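Local coordinates for kojibiose phosphorylase (Gut metagenome, PDB 6W0P), which belongs to the glycoside hydrolase family 65 sugar phosphorylases, with an N-terminal beta domain, a central helical catalytic domain and a C-terminal beta domain, at residues A283-V286 with K287-Q290. Sequence-based numbering, arbitrary orientation.
Sequences ADLV and KKNQ
Residues 283-286 and 287-290 form two successive turns of one alpha helix, 282-300, joined by i to i+4 backbone hydrogen bonds. Lys288 N donates to Asp284 O at 3.0 Å. Asn289 N reaches Leu285 O at 3.0 Å, and Gln290 N reaches Val286 O at 2.9 Å. The first bond of the series, Lys287 N to Ala283 O, is weak at 3.3 Å. A water lies 2.9 Å from both Leu285 O and Asn289 OD1 and can bridge them, though with more acceptors around it than protons it may not serve both at once. Leu285 and Lys288 run side by side in the same direction, with Leu285 CD2 4.1 Å from Lys288 CD. Lys288 CG is anti to the backbone N (chi1 -177°), and the extended chain runs alongside the leucine and brings NZ to salt bridges with Asp146 and Asp149. On the exposed side, Lys287 passes obliquely by Asp284. The opposite charges do not touch, with Asp284 OD1 4.7 Å from Lys287 NZ, so any attraction is probably modest. The buried amide of Asn289 is held on both ends: ND2 bonds to Leu145 O and Ser121 O, and OD1 accepts from Met147 N. Leu285, Val286 and Asn289 all pack on Leu144, so this helix lies against strand 135-145 of the large antiparallel sheet of the N-terminal domain.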
loop_
_atom_site.group_PDB
_atom_site.type_symbol
_atom_site.label_atom_id
_atom_site.label_comp_id
_atom_site.label_asym_id
_atom_site.label_seq_id
_atom_site.Cartn_x
_atom_site.Cartn_y
_atom_site.Cartn_z
ATOM N N ALA A 283 -23.762 -35.155 -32.911
ATOM C CA ALA A 283 -23.684 -36.480 -32.249
ATOM C C ALA A 283 -22.292 -37.072 -32.493
ATOM O O ALA A 283 -21.749 -37.667 -31.547
ATOM C CB ALA A 283 -24.804 -37.402 -32.691
ATOM N N ASP A 284 -21.733 -36.891 -33.695
ATOM C CA ASP A 284 -20.399 -37.425 -34.091
ATOM C C ASP A 284 -19.293 -36.626 -33.405
ATOM O O ASP A 284 -18.222 -37.207 -33.125
ATOM C CB ASP A 284 -20.227 -37.436 -35.613
ATOM C CG ASP A 284 -20.788 -38.688 -36.281
ATOM O OD1 ASP A 284 -21.289 -39.600 -35.551
ATOM O OD2 ASP A 284 -20.699 -38.760 -37.520
ATOM N N LEU A 285 -19.540 -35.350 -33.110
ATOM C CA LEU A 285 -18.555 -34.490 -32.400
ATOM C C LEU A 285 -18.543 -34.821 -30.896
ATOM O O LEU A 285 -17.496 -34.664 -30.271
ATOM C CB LEU A 285 -18.888 -33.029 -32.704
ATOM C CG LEU A 285 -18.655 -32.683 -34.166
ATOM C CD1 LEU A 285 -19.270 -31.359 -34.550
ATOM C CD2 LEU A 285 -17.165 -32.705 -34.472
ATOM N N VAL A 286 -19.654 -35.296 -30.340
ATOM C CA VAL A 286 -19.680 -35.839 -28.951
ATOM C C VAL A 286 -18.764 -37.076 -28.921
ATOM O O VAL A 286 -17.945 -37.163 -28.008
ATOM C CB VAL A 286 -21.101 -36.168 -28.459
ATOM C CG1 VAL A 286 -21.080 -36.732 -27.044
ATOM C CG2 VAL A 286 -22.032 -34.962 -28.540
ATOM N N LYS A 287 -18.889 -37.979 -29.897
ATOM C CA LYS A 287 -18.056 -39.210 -29.992
ATOM C C LYS A 287 -16.586 -38.813 -30.126
ATOM O O LYS A 287 -15.769 -39.427 -29.449
ATOM C CB LYS A 287 -18.482 -40.101 -31.158
ATOM C CG LYS A 287 -19.812 -40.805 -30.957
ATOM C CD LYS A 287 -20.205 -41.650 -32.142
ATOM C CE LYS A 287 -21.570 -42.285 -31.995
ATOM N NZ LYS A 287 -21.704 -43.464 -32.886
ATOM N N LYS A 288 -16.283 -37.788 -30.916
ATOM C CA LYS A 288 -14.902 -37.278 -31.110
ATOM C C LYS A 288 -14.342 -36.800 -29.765
ATOM O O LYS A 288 -13.211 -37.214 -29.417
ATOM C CB LYS A 288 -14.885 -36.172 -32.156
ATOM C CG LYS A 288 -13.509 -35.629 -32.498
ATOM C CD LYS A 288 -13.615 -34.467 -33.439
ATOM C CE LYS A 288 -12.278 -33.969 -33.928
ATOM N NZ LYS A 288 -12.360 -32.534 -34.306
ATOM N N ASN A 289 -15.129 -36.043 -28.998
ATOM C CA ASN A 289 -14.672 -35.543 -27.683
ATOM C C ASN A 289 -14.487 -36.735 -26.743
ATOM O O ASN A 289 -13.528 -36.735 -25.965
ATOM C CB ASN A 289 -15.609 -34.498 -27.085
ATOM C CG ASN A 289 -15.018 -33.116 -27.118
ATOM O OD1 ASN A 289 -14.191 -32.816 -27.969
ATOM N ND2 ASN A 289 -15.447 -32.277 -26.199
ATOM N N GLN A 290 -15.356 -37.730 -26.830
ATOM C CA GLN A 290 -15.284 -38.904 -25.931
ATOM C C GLN A 290 -13.984 -39.666 -26.215
ATOM O O GLN A 290 -13.388 -40.139 -25.250
ATOM C CB GLN A 290 -16.528 -39.783 -26.075
ATOM C CG GLN A 290 -16.532 -41.004 -25.164
ATOM C CD GLN A 290 -17.899 -41.216 -24.565
ATOM O OE1 GLN A 290 -18.846 -40.462 -24.839
ATOM N NE2 GLN A 290 -18.007 -42.246 -23.743
HETATM O O HOH W 1 -15.544 -32.576 -30.519
#